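Putative mandelate racemase (Bordetella bronchiseptica, PDB 3OZY) is of unknown function but, as a magnesium-binding member of the enolase superfamily, probably acts on acid-sugar carboxylates such as m-xylarate. Local coordinates at residues 54-59 with 100-105; 288-293 with 299-304. All coordinates share one frame; numbering follows the deposited sequence. Where two conformers were deposited one is given.

Contact 1: residues 54-59 with 100-105; sequences GPYDLA and RSVGIA
The backbones of 54-59 and 100-105 come nearest at Tyr-56 and Val-102, whose CA atoms are 7.0 Å apart, and no hydrogen bond crosses between the segments. The Tyr-56 side chain fills that gap. Its CG stands anti to the carbonyl carbon (chi1 -56°), and the ring lies along the first turn of helix 102-122. The Ala-105 methyl meets the far half of the ring obliquely, with CB 3.4 Å from CE2 and 3.5 Å from CZ of Tyr-56. The near half meets one branch of Val-102, CG2, which is 3.9 Å from both CD1 and CB of Tyr-56; Val-102 also packs on Val-60 and Leu-61. Both segments lead into helices of the N-terminal domain of the mandelate racemase family, and each has an N-cap: Asp-57 OD2 accepts from Val-60 N, and Ser-101 OG takes weak bonds from Gly-103 N, at 3.0 Å, and Ile-104 N. Beyond the apolar contact, Tyr-56 OH is hydrogen-bonded to Tyr-257 OH, tying the buried phenol to the barrel domain. Asn-96 of the second subunit also packs on Tyr-56, while Asp-57 OD1 forms a salt bridge with Arg-63 of that subunit.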
ATOM      1  N   GLY A  54      -0.531 -14.367  -1.053  1.00  6.86           N
ATOM      2  CA  GLY A  54      -0.820 -14.122  -2.457  1.00  7.90           C
ATOM      3  C   GLY A  54      -2.321 -13.990  -2.626  1.00  6.66           C
ATOM      4  O   GLY A  54      -3.065 -14.192  -1.674  1.00  7.07           O
ATOM      5  N   PRO A  55      -2.787 -13.656  -3.832  1.00  7.17           N
ATOM      6  CA  PRO A  55      -1.965 -13.401  -5.016  1.00  7.57           C
ATOM      7  C   PRO A  55      -1.310 -12.022  -4.982  1.00  9.12           C
ATOM      8  O   PRO A  55      -1.968 -10.992  -4.786  1.00  9.16           O
ATOM      9  CB  PRO A  55      -2.974 -13.491  -6.168  1.00  7.68           C
ATOM     10  CG  PRO A  55      -4.296 -13.122  -5.537  1.00  9.46           C
ATOM     11  CD  PRO A  55      -4.233 -13.618  -4.121  1.00  8.33           C
ATOM     12  N   TYR A  56       0.004 -12.036  -5.162  1.00  7.97           N
ATOM     13  CA  TYR A  56       0.801 -10.843  -5.425  1.00  8.09           C
ATOM     14  C   TYR A  56       1.842 -11.296  -6.438  1.00  7.91           C
ATOM     15  O   TYR A  56       2.370 -12.413  -6.324  1.00  8.52           O
ATOM     16  CB  TYR A  56       1.566 -10.384  -4.183  1.00  8.25           C
ATOM     17  CG  TYR A  56       0.774 -10.092  -2.928  1.00  7.34           C
ATOM     18  CD1 TYR A  56       0.016  -8.935  -2.808  1.00  7.55           C
ATOM     19  CD2 TYR A  56       0.864 -10.932  -1.830  1.00  7.02           C
ATOM     20  CE1 TYR A  56      -0.680  -8.646  -1.636  1.00  7.63           C
ATOM     21  CE2 TYR A  56       0.179 -10.660  -0.664  1.00  8.11           C
ATOM     22  CZ  TYR A  56      -0.582  -9.506  -0.566  1.00  6.45           C
ATOM     23  OH  TYR A  56      -1.261  -9.228   0.610  1.00  7.45           O
ATOM     24  N   ASP A  57       2.173 -10.435  -7.398  1.00  7.46           N
ATOM     25  CA  ASP A  57       3.158 -10.800  -8.416  1.00  8.25           C
ATOM     26  C   ASP A  57       4.438 -11.354  -7.792  1.00  7.74           C
ATOM     27  O   ASP A  57       5.020 -10.742  -6.894  1.00  8.27           O
ATOM     28  CB  ASP A  57       3.499  -9.601  -9.289  1.00  8.23           C
ATOM     29  CG  ASP A  57       4.435  -9.968 -10.413  1.00  8.84           C
ATOM     30  OD1 ASP A  57       3.946 -10.469 -11.446  1.00 10.23           O
ATOM     31  OD2 ASP A  57       5.665  -9.785 -10.250  1.00  8.85           O
ATOM     32  N   LEU A  58       4.889 -12.506  -8.282  1.00  8.63           N
ATOM     33  CA  LEU A  58       6.007 -13.193  -7.649  1.00  7.67           C
ATOM     34  C   LEU A  58       7.330 -12.453  -7.825  1.00  7.71           C
ATOM     35  O   LEU A  58       8.165 -12.495  -6.925  1.00  8.41           O
ATOM     36  CB  LEU A  58       6.141 -14.634  -8.149  1.00  7.20           C
ATOM     37  CG  LEU A  58       4.991 -15.580  -7.817  1.00  8.35           C
ATOM     38  CD1 LEU A  58       5.383 -17.002  -8.223  1.00  9.47           C
ATOM     39  CD2 LEU A  58       4.622 -15.536  -6.338  1.00 12.21           C
ATOM     40  N   ALA A  59       7.527 -11.797  -8.969  1.00  8.17           N
ATOM     41  CA  ALA A  59       8.758 -11.033  -9.185  1.00  7.41           C
ATOM     42  C   ALA A  59       8.796  -9.802  -8.278  1.00  8.07           C
ATOM     43  O   ALA A  59       9.844  -9.474  -7.714  1.00  9.13           O
ATOM     44  CB  ALA A  59       8.906 -10.641 -10.642  1.00 10.68           C
ATOM     45  N   ARG A 100       0.459   0.620   3.035  1.00  5.99           N
ATOM     46  CA  ARG A 100      -0.534  -0.475   3.023  1.00  5.44           C
ATOM     47  C   ARG A 100      -0.396  -1.224   1.704  1.00  6.87           C
ATOM     48  O   ARG A 100      -1.168  -1.015   0.764  1.00  7.38           O
ATOM     49  CB  ARG A 100      -1.958   0.062   3.218  1.00  6.65           C
ATOM     50  CG  ARG A 100      -2.099   1.110   4.343  1.00  7.05           C
ATOM     51  CD  ARG A 100      -1.933   0.508   5.754  1.00  6.94           C
ATOM     52  NE  ARG A 100      -1.979   1.579   6.757  1.00  7.02           N
ATOM     53  CZ  ARG A 100      -3.091   2.170   7.180  1.00  7.69           C
ATOM     54  NH1 ARG A 100      -4.271   1.762   6.738  1.00  7.97           N
ATOM     55  NH2 ARG A 100      -3.025   3.166   8.066  1.00  8.46           N
ATOM     56  N   SER A 101       0.596  -2.103   1.640  1.00  7.47           N
ATOM     57  CA  SER A 101       1.120  -2.506   0.348  1.00  6.90           C
ATOM     58  C   SER A 101       1.622  -3.936   0.307  1.00  7.42           C
ATOM     59  O   SER A 101       1.781  -4.602   1.332  1.00  6.51           O
ATOM     60  CB  SER A 101       2.308  -1.605   0.010  1.00  6.57           C
ATOM     61  OG  SER A 101       3.404  -1.917   0.868  1.00  6.91           O
ATOM     62  N   VAL A 102       1.916  -4.378  -0.912  1.00  6.85           N
ATOM     63  CA  VAL A 102       2.655  -5.611  -1.142  1.00  7.45           C
ATOM     64  C   VAL A 102       3.980  -5.648  -0.357  1.00  6.97           C
ATOM     65  O   VAL A 102       4.472  -6.728  -0.027  1.00  7.59           O
ATOM     66  CB  VAL A 102       2.893  -5.828  -2.662  1.00  7.06           C
ATOM     67  CG1 VAL A 102       3.751  -4.710  -3.251  1.00  8.17           C
ATOM     68  CG2 VAL A 102       3.486  -7.198  -2.941  1.00  8.31           C
ATOM     69  N   GLY A 103       4.563  -4.485  -0.057  1.00  6.57           N
ATOM     70  CA  GLY A 103       5.761  -4.456   0.766  1.00  7.10           C
ATOM     71  C   GLY A 103       5.497  -4.927   2.190  1.00  7.25           C
ATOM     72  O   GLY A 103       6.359  -5.539   2.827  1.00  6.96           O
ATOM     73  N   ILE A 104       4.307  -4.632   2.702  1.00  7.25           N
ATOM     74  CA  ILE A 104       3.914  -5.121   4.022  1.00  7.26           C
ATOM     75  C   ILE A 104       3.722  -6.646   4.003  1.00  6.78           C
ATOM     76  O   ILE A 104       4.118  -7.332   4.947  1.00  6.95           O
ATOM     77  CB  ILE A 104       2.638  -4.401   4.537  1.00  6.89           C
ATOM     78  CG1 ILE A 104       2.836  -2.871   4.556  1.00  7.22           C
ATOM     79  CG2 ILE A 104       2.236  -4.937   5.911  1.00  7.27           C
ATOM     80  CD1 ILE A 104       3.833  -2.372   5.623  1.00  8.77           C
ATOM     81  N   ALA A 105       3.140  -7.168   2.922  1.00  6.61           N
ATOM     82  CA  ALA A 105       3.050  -8.618   2.760  1.00  6.72           C
ATOM     83  C   ALA A 105       4.452  -9.233   2.697  1.00  5.94           C
ATOM     84  O   ALA A 105       4.732 -10.227   3.362  1.00  6.59           O
ATOM     85  CB  ALA A 105       2.229  -8.977   1.517  1.00  7.20           C
TER

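Contact 2: residues 288-293 with 299-304; sequences LAISAS and LAWNPH
The Trp-301 indole is sandwiched between Ser-291 on one face and its own chain neighbour Pro-303 on the other. Pro-303 CD sits 3.6 Å above the plane, over the ring centre; on the opposite face Ser-291 CB stands 3.4 Å from the plane, displaced toward the rim. Its closest approach is to the six-membered ring: Ser-291 OG is 3.4 Å and CB 3.6 Å from Trp-301 CE3. With chi1 at 173°, Trp-301 CG is anti to the backbone N, and the indole reaches off the strand to lie against the helix. At the five-membered ring, Ile-290 CG2 approaches CD1 of Trp-301 obliquely at 4.3 Å. The buried indole N-H is satisfied by Ala-276 O, a bond that, with the packing on both faces, restrains the ring's rotation. The contact closes a beta-alpha-beta unit of the enolase-type barrel, in which strand 300-301 pairs parallel with 273-274 and helix 284-296 packs outside them. Leu-318 and Val-319 of helix 309-321 pack against Trp-301, and Phe-262 of helix 258-267 touches Ile-290.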
ATOM      1  N   LEU A 288      -0.010 -10.509  16.163  1.00  8.33           N
ATOM      2  CA  LEU A 288      -0.110 -10.595  17.618  1.00  8.77           C
ATOM      3  C   LEU A 288      -0.689  -9.311  18.196  1.00  8.16           C
ATOM      4  O   LEU A 288      -1.559  -9.344  19.080  1.00  8.83           O
ATOM      5  CB  LEU A 288       1.257 -10.849  18.249  1.00 11.39           C
ATOM      6  CG  LEU A 288       1.793 -12.272  18.120  1.00 13.73           C
ATOM      7  CD1 LEU A 288       3.245 -12.289  18.571  1.00 13.70           C
ATOM      8  CD2 LEU A 288       0.953 -13.237  18.947  1.00 15.53           C
ATOM      9  N   ALA A 289      -0.201  -8.178  17.706  1.00  7.74           N
ATOM     10  CA  ALA A 289      -0.644  -6.884  18.208  1.00  8.40           C
ATOM     11  C   ALA A 289      -2.095  -6.637  17.806  1.00  7.64           C
ATOM     12  O   ALA A 289      -2.886  -6.106  18.589  1.00  8.53           O
ATOM     13  CB  ALA A 289       0.249  -5.792  17.663  1.00  9.99           C
ATOM     14  N   ILE A 290      -2.451  -7.024  16.585  1.00  7.39           N
ATOM     15  CA  ILE A 290      -3.812  -6.823  16.095  1.00  8.12           C
ATOM     16  C   ILE A 290      -4.800  -7.685  16.875  1.00  8.10           C
ATOM     17  O   ILE A 290      -5.881  -7.221  17.243  1.00  8.36           O
ATOM     18  CB  ILE A 290      -3.897  -7.060  14.573  1.00  6.66           C
ATOM     19  CG1 ILE A 290      -3.068  -6.007  13.843  1.00  8.87           C
ATOM     20  CG2 ILE A 290      -5.345  -6.996  14.104  1.00  8.54           C
ATOM     21  CD1 ILE A 290      -2.802  -6.340  12.389  1.00  8.20           C
ATOM     22  N   SER A 291      -4.426  -8.931  17.156  1.00  6.70           N
ATOM     23  CA  SER A 291      -5.285  -9.821  17.929  1.00  8.30           C
ATOM     24  C   SER A 291      -5.553  -9.246  19.319  1.00  8.41           C
ATOM     25  O   SER A 291      -6.681  -9.265  19.821  1.00  7.92           O
ATOM     26  CB  SER A 291      -4.634 -11.204  18.026  1.00 10.20           C
ATOM     27  OG  SER A 291      -5.375 -12.056  18.879  1.00 10.63           O
ATOM     28  N   ALA A 292      -4.495  -8.740  19.944  1.00  8.36           N
ATOM     29  CA  ALA A 292      -4.621  -8.118  21.260  1.00  8.47           C
ATOM     30  C   ALA A 292      -5.529  -6.899  21.221  1.00  7.56           C
ATOM     31  O   ALA A 292      -6.382  -6.720  22.105  1.00  9.23           O
ATOM     32  CB  ALA A 292      -3.252  -7.734  21.794  1.00  9.27           C
ATOM     33  N   SER A 293      -5.360  -6.073  20.197  0.75  7.31           N
ATOM     34  CA  SER A 293      -6.153  -4.855  20.065  0.75  8.71           C
ATOM     35  C   SER A 293      -7.629  -5.163  19.821  0.75  7.26           C
ATOM     36  O   SER A 293      -8.502  -4.432  20.291  0.75  7.95           O
ATOM     37  CB  SER A 293      -5.591  -3.963  18.960  0.75  9.56           C
ATOM     38  OG  SER A 293      -4.225  -3.682  19.222  0.75  9.71           O
ATOM     39  N   LEU A 299     -13.840  -7.102  20.496  1.00  7.13           N
ATOM     40  CA  LEU A 299     -14.074  -7.600  19.147  1.00  8.18           C
ATOM     41  C   LEU A 299     -13.288  -8.894  18.953  1.00  7.73           C
ATOM     42  O   LEU A 299     -12.540  -9.311  19.834  1.00 10.32           O
ATOM     43  CB  LEU A 299     -13.633  -6.549  18.124  1.00  7.83           C
ATOM     44  CG  LEU A 299     -14.274  -5.169  18.302  1.00  6.62           C
ATOM     45  CD1 LEU A 299     -13.641  -4.178  17.330  1.00  8.86           C
ATOM     46  CD2 LEU A 299     -15.780  -5.215  18.131  1.00  8.19           C
ATOM     47  N   ALA A 300     -13.440  -9.521  17.792  1.00  7.38           N
ATOM     48  CA  ALA A 300     -12.797 -10.799  17.528  1.00  7.51           C
ATOM     49  C   ALA A 300     -11.695 -10.642  16.491  1.00  7.33           C
ATOM     50  O   ALA A 300     -11.778  -9.779  15.620  1.00  7.77           O
ATOM     51  CB  ALA A 300     -13.837 -11.812  17.036  1.00  8.97           C
ATOM     52  N   TRP A 301     -10.657 -11.473  16.604  1.00  7.03           N
ATOM     53  CA  TRP A 301      -9.664 -11.644  15.543  1.00  7.10           C
ATOM     54  C   TRP A 301      -9.762 -13.077  15.046  1.00  6.72           C
ATOM     55  O   TRP A 301      -9.582 -14.015  15.824  1.00  7.55           O
ATOM     56  CB  TRP A 301      -8.245 -11.361  16.043  1.00  6.54           C
ATOM     57  CG  TRP A 301      -7.180 -11.694  15.038  1.00  6.50           C
ATOM     58  CD1 TRP A 301      -6.911 -11.029  13.870  1.00  6.68           C
ATOM     59  CD2 TRP A 301      -6.243 -12.779  15.106  1.00  6.29           C
ATOM     60  NE1 TRP A 301      -5.858 -11.635  13.210  1.00  6.36           N
ATOM     61  CE2 TRP A 301      -5.433 -12.707  13.950  1.00  7.46           C
ATOM     62  CE3 TRP A 301      -6.009 -13.800  16.028  1.00  8.11           C
ATOM     63  CZ2 TRP A 301      -4.416 -13.624  13.695  1.00  7.60           C
ATOM     64  CZ3 TRP A 301      -4.997 -14.707  15.770  1.00  8.52           C
ATOM     65  CH2 TRP A 301      -4.213 -14.609  14.616  1.00  8.21           C
ATOM     66  N   ASN A 302     -10.084 -13.225  13.760  1.00  6.18           N
ATOM     67  CA  ASN A 302     -10.167 -14.520  13.078  1.00  5.06           C
ATOM     68  C   ASN A 302      -9.464 -14.289  11.748  1.00  6.13           C
ATOM     69  O   ASN A 302     -10.037 -13.683  10.842  1.00  6.58           O
ATOM     70  CB  ASN A 302     -11.626 -14.927  12.829  1.00  6.05           C
ATOM     71  CG  ASN A 302     -12.414 -15.114  14.107  1.00  6.65           C
ATOM     72  OD1 ASN A 302     -13.266 -14.298  14.455  1.00 10.48           O
ATOM     73  ND2 ASN A 302     -12.139 -16.197  14.813  1.00  8.83           N
ATOM     74  N   PRO A 303      -8.200 -14.730  11.628  1.00  5.79           N
ATOM     75  CA  PRO A 303      -7.404 -14.336  10.461  1.00  6.93           C
ATOM     76  C   PRO A 303      -7.874 -14.958   9.155  1.00  6.18           C
ATOM     77  O   PRO A 303      -8.377 -16.080   9.126  1.00  6.65           O
ATOM     78  CB  PRO A 303      -6.005 -14.874  10.790  1.00  6.77           C
ATOM     79  CG  PRO A 303      -6.270 -16.010  11.720  1.00  6.69           C
ATOM     80  CD  PRO A 303      -7.402 -15.514  12.586  1.00  7.08           C
ATOM     81  N   HIS A 304      -7.678 -14.214   8.076  1.00  6.40           N
ATOM     82  CA  HIS A 304      -7.572 -14.799   6.754  1.00  6.17           C
ATOM     83  C   HIS A 304      -6.280 -15.630   6.730  1.00  6.53           C
ATOM     84  O   HIS A 304      -5.272 -15.230   7.326  1.00  7.27           O
ATOM     85  CB  HIS A 304      -7.506 -13.652   5.739  1.00  7.64           C
ATOM     86  CG  HIS A 304      -7.132 -14.074   4.353  1.00  5.65           C
ATOM     87  ND1 HIS A 304      -5.824 -14.253   3.957  1.00  6.96           N
ATOM     88  CD2 HIS A 304      -7.894 -14.309   3.260  1.00  6.45           C
ATOM     89  CE1 HIS A 304      -5.797 -14.606   2.682  1.00  7.60           C
ATOM     90  NE2 HIS A 304      -7.042 -14.641   2.234  1.00  7.90           N
TER

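How the contacts relate
Contact 1 belongs to the N-terminal domain and contact 2 to the barrel; their centres are 21 Å apart, and their nearest atoms approach to about 5 Å without touching. Arg-280 and the region around helix 258-267 bridge them: Arg-280 touches both Tyr-56 and His-304, while Ile-104 packs on Thr-258 and Ile-290 on Arg-259. The side chains of Tyr-56 and Trp-301 lie about 11 Å and 13 Å from a bound magnesium ion, and no residue of either contact is among the magnesium ligands. Contact 2 nears the metal ligands Asp-201, Glu-227 and Glu-254 through His-304, which packs on Glu-254 and hydrogen-bonds to Asp-277, consistent with the His-Asp pair of mandelate racemase relatives.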